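PDB 1UP7: 6-phospho-beta-glucosidase from Thermotoga maritima, which hydrolyses cellobiose 6'-phosphate to glucose 6-phosphate and glucose, using NAD+ and a manganese ion. Local coordinates for residues G162-P167 with L192-F197. Sequence-based numbering, arbitrary orientation.
Sequences GLCNVP and LNHLSF. With G6P (6-O-phosphono-alpha-D-glucopyranose), chain J.
Cys164 and His194, both manganese-binding residues, meet without a metal in this model, where the turn at residues 192-195 approaches the loop ahead of helix 166-177. Leu192 opens a type II beta turn closed by paired backbone bonds with Leu195, and the turn puts Asn193 and His194 at the active site. Asn193 ends near Cys164, though modelled too close for the approach to be trusted; its ND2 bonds to Glu335 and its OD1 to the backbone N of Gly145, so both ends of the amide are held from outside the turn. Its CG also lies 3.9 Å above one face of the His194 ring, near the rim. His194, with CG anti to its carbonyl carbon (chi1 -60°), sends NE2 to 3.7 Å from Cys164 SG, the sulfur standing obliquely to the ring, 41° off its normal. The same NE2 makes a hydrogen bond of 3.2 Å to O3 of glucose 6-phosphate at the ring edge, while Asn165 OD1 accepts a very short one, 2.5 Å, from the sugar O2. The two segments thereby grip neighbouring hydroxyls of one sugar. With an alanine at His194, O3 would probably lose this partner, and manganese binding is likely to be weakened for want of the imidazole. Further on, Ser196 turns toward the first segment, its OG 4.1 Å from Val166 CG2 in a loose van der Waals contact, but its hydrogen bonds go to Tyr189 and Asn241. Val166 CG1 meanwhile faces the sugar, 3.7 Å from O2. The contact thus joins the end of the Rossmann-type parallel sheet, where strand 160-162 leads into helix 166-177, to the start of strand 195-203 in the antiparallel sheet, with strand 333-341 packed against both segments through Glu335.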
ATOM      1  N   GLY A 162      15.858 -14.072 -12.838  1.00 18.34           N
ATOM      2  CA  GLY A 162      16.841 -14.694 -11.971  1.00 18.64           C
ATOM      3  C   GLY A 162      16.417 -16.105 -11.632  1.00 19.12           C
ATOM      4  O   GLY A 162      15.252 -16.368 -11.291  1.00 19.29           O
ATOM      5  N   LEU A 163      17.366 -17.017 -11.731  1.00 19.46           N
ATOM      6  CA  LEU A 163      17.108 -18.428 -11.472  1.00 20.24           C
ATOM      7  C   LEU A 163      18.075 -18.954 -10.440  1.00 20.65           C
ATOM      8  O   LEU A 163      19.133 -18.399 -10.250  1.00 20.42           O
ATOM      9  CB  LEU A 163      17.305 -19.213 -12.749  1.00 20.55           C
ATOM     10  CG  LEU A 163      16.188 -20.093 -13.233  1.00 21.81           C
ATOM     11  CD1 LEU A 163      14.932 -19.266 -13.393  1.00 21.44           C
ATOM     12  CD2 LEU A 163      16.622 -20.697 -14.542  1.00 21.20           C
ATOM     13  N   CYS A 164      17.704 -20.047  -9.795  1.00 21.92           N
ATOM     14  CA  CYS A 164      18.559 -20.748  -8.844  1.00 23.37           C
ATOM     15  C   CYS A 164      18.040 -22.186  -8.861  1.00 22.88           C
ATOM     16  O   CYS A 164      16.960 -22.435  -9.435  1.00 22.92           O
ATOM     17  CB  CYS A 164      18.451 -20.049  -7.479  1.00 24.55           C
ATOM     18  SG  CYS A 164      18.993 -20.945  -6.009  1.00 31.43           S
ATOM     19  N   ASN A 165      18.794 -23.134  -8.284  1.00 22.53           N
ATOM     20  CA  ASN A 165      18.397 -24.553  -8.369  1.00 22.43           C
ATOM     21  C   ASN A 165      17.655 -25.149  -7.175  1.00 22.18           C
ATOM     22  O   ASN A 165      17.207 -26.292  -7.261  1.00 22.25           O
ATOM     23  CB  ASN A 165      19.551 -25.498  -8.814  1.00 23.38           C
ATOM     24  CG  ASN A 165      20.651 -25.685  -7.731  1.00 25.04           C
ATOM     25  OD1 ASN A 165      20.755 -24.886  -6.796  1.00 28.10           O
ATOM     26  ND2 ASN A 165      21.495 -26.707  -7.898  1.00 22.52           N
ATOM     27  N   VAL A 166      17.493 -24.414  -6.076  1.00 22.29           N
ATOM     28  CA  VAL A 166      16.792 -25.022  -4.922  1.00 22.47           C
ATOM     29  C   VAL A 166      15.309 -25.336  -5.135  1.00 21.85           C
ATOM     30  O   VAL A 166      14.866 -26.424  -4.749  1.00 22.29           O
ATOM     31  CB  VAL A 166      17.124 -24.400  -3.488  1.00 23.87           C
ATOM     32  CG1 VAL A 166      18.402 -23.501  -3.499  1.00 25.42           C
ATOM     33  CG2 VAL A 166      15.931 -23.693  -2.859  1.00 24.06           C
ATOM     34  N   PRO A 167      14.544 -24.458  -5.803  1.00 21.29           N
ATOM     35  CA  PRO A 167      13.135 -24.769  -6.054  1.00 20.62           C
ATOM     36  C   PRO A 167      13.018 -26.053  -6.843  1.00 20.70           C
ATOM     37  O   PRO A 167      12.328 -26.980  -6.375  1.00 21.13           O
ATOM     38  CB  PRO A 167      12.626 -23.571  -6.867  1.00 21.04           C
ATOM     39  CG  PRO A 167      13.589 -22.437  -6.542  1.00 21.31           C
ATOM     40  CD  PRO A 167      14.924 -23.147  -6.390  1.00 21.68           C
ATOM     41  N   LEU A 192      13.749 -14.812  -0.634  1.00 18.61           N
ATOM     42  CA  LEU A 192      14.772 -14.333  -1.517  1.00 19.24           C
ATOM     43  C   LEU A 192      15.536 -15.575  -1.969  1.00 19.30           C
ATOM     44  O   LEU A 192      15.522 -16.604  -1.316  1.00 18.57           O
ATOM     45  CB  LEU A 192      15.684 -13.388  -0.747  1.00 18.75           C
ATOM     46  CG  LEU A 192      15.417 -11.877  -0.806  1.00 21.10           C
ATOM     47  CD1 LEU A 192      13.987 -11.430  -1.099  1.00 16.56           C
ATOM     48  CD2 LEU A 192      16.006 -11.177   0.401  1.00 19.29           C
ATOM     49  N   ASN A 193      16.168 -15.469  -3.113  1.00 19.81           N
ATOM     50  CA  ASN A 193      17.156 -16.447  -3.543  1.00 20.47           C
ATOM     51  C   ASN A 193      18.134 -16.827  -2.423  1.00 20.24           C
ATOM     52  O   ASN A 193      18.749 -15.962  -1.814  1.00 20.27           O
ATOM     53  CB  ASN A 193      17.887 -15.860  -4.751  1.00 20.81           C
ATOM     54  CG  ASN A 193      18.828 -16.846  -5.422  1.00 23.00           C
ATOM     55  OD1 ASN A 193      19.977 -16.511  -5.669  1.00 27.44           O
ATOM     56  ND2 ASN A 193      18.348 -18.054  -5.723  1.00 23.72           N
ATOM     57  N   HIS A 194      18.260 -18.116  -2.128  1.00 20.31           N
ATOM     58  CA  HIS A 194      19.025 -18.581  -0.958  1.00 20.85           C
ATOM     59  C   HIS A 194      18.497 -18.154   0.386  1.00 20.13           C
ATOM     60  O   HIS A 194      19.244 -18.198   1.366  1.00 20.65           O
ATOM     61  CB  HIS A 194      20.493 -18.144  -1.063  1.00 21.76           C
ATOM     62  CG  HIS A 194      21.158 -18.693  -2.274  1.00 25.25           C
ATOM     63  ND1 HIS A 194      21.839 -17.909  -3.177  1.00 29.41           N
ATOM     64  CD2 HIS A 194      21.146 -19.946  -2.789  1.00 27.35           C
ATOM     65  CE1 HIS A 194      22.269 -18.669  -4.169  1.00 30.32           C
ATOM     66  NE2 HIS A 194      21.852 -19.907  -3.960  1.00 28.13           N
ATOM     67  N   LEU A 195      17.221 -17.780   0.439  1.00 19.26           N
ATOM     68  CA  LEU A 195      16.590 -17.269   1.645  1.00 18.58           C
ATOM     69  C   LEU A 195      15.082 -17.422   1.464  1.00 18.53           C
ATOM     70  O   LEU A 195      14.320 -16.455   1.465  1.00 18.28           O
ATOM     71  CB  LEU A 195      16.982 -15.816   1.832  1.00 18.26           C
ATOM     72  CG  LEU A 195      16.827 -15.239   3.233  1.00 18.07           C
ATOM     73  CD1 LEU A 195      18.022 -15.542   4.099  1.00 16.26           C
ATOM     74  CD2 LEU A 195      16.574 -13.764   3.158  1.00 14.78           C
ATOM     75  N   SER A 196      14.672 -18.662   1.253  1.00 18.04           N
ATOM     76  CA  SER A 196      13.328 -18.962   0.830  1.00 18.29           C
ATOM     77  C   SER A 196      12.699 -19.989   1.756  1.00 17.62           C
ATOM     78  O   SER A 196      13.411 -20.696   2.494  1.00 16.72           O
ATOM     79  CB  SER A 196      13.351 -19.474  -0.620  1.00 18.76           C
ATOM     80  OG  SER A 196      14.082 -20.703  -0.719  1.00 20.14           O
ATOM     81  N   PHE A 197      11.367 -20.040   1.700  1.00 16.79           N
ATOM     82  CA  PHE A 197      10.560 -20.740   2.682  1.00 16.97           C
ATOM     83  C   PHE A 197       9.420 -21.423   1.946  1.00 17.56           C
ATOM     84  O   PHE A 197       8.852 -20.865   1.010  1.00 17.59           O
ATOM     85  CB  PHE A 197      10.059 -19.751   3.742  1.00 15.67           C
ATOM     86  CG  PHE A 197      11.169 -18.977   4.407  1.00 16.23           C
ATOM     87  CD1 PHE A 197      11.692 -17.815   3.808  1.00 14.86           C
ATOM     88  CD2 PHE A 197      11.725 -19.434   5.600  1.00 15.50           C
ATOM     89  CE1 PHE A 197      12.728 -17.117   4.389  1.00 14.29           C
ATOM     90  CE2 PHE A 197      12.742 -18.739   6.208  1.00 15.86           C
ATOM     91  CZ  PHE A 197      13.256 -17.572   5.609  1.00 16.68           C
TER
HETATM   92  C1  G6P J1417      23.648 -24.868  -4.697  1.00 60.29           C
HETATM   93  C2  G6P J1417      23.145 -23.407  -4.857  1.00 59.37           C
HETATM   94  C3  G6P J1417      23.907 -22.719  -5.989  1.00 59.26           C
HETATM   95  C4  G6P J1417      25.377 -22.706  -5.602  1.00 58.48           C
HETATM   96  C5  G6P J1417      25.863 -24.165  -5.509  1.00 58.06           C
HETATM   97  C6  G6P J1417      27.322 -24.215  -5.077  1.00 55.32           C
HETATM   98  O1  G6P J1417      23.037 -25.595  -3.615  1.00 60.16           O
HETATM   99  O2  G6P J1417      21.748 -23.310  -5.131  1.00 58.61           O
HETATM  100  O3  G6P J1417      23.420 -21.403  -6.272  1.00 59.68           O
HETATM  101  O4  G6P J1417      26.133 -21.908  -6.514  1.00 56.62           O
HETATM  102  O5  G6P J1417      25.085 -24.927  -4.549  1.00 59.56           O
HETATM  103  O6  G6P J1417      27.983 -25.338  -5.639  1.00 52.15           O
HETATM  104  P   G6P J1417      29.577 -25.326  -5.867  1.00 48.03           P
HETATM  105  O1P G6P J1417      29.893 -26.577  -6.654  1.00 50.36           O
HETATM  106  O2P G6P J1417      30.410 -25.350  -4.595  1.00 47.42           O
HETATM  107  O3P G6P J1417      29.900 -24.099  -6.671  1.00 46.24           O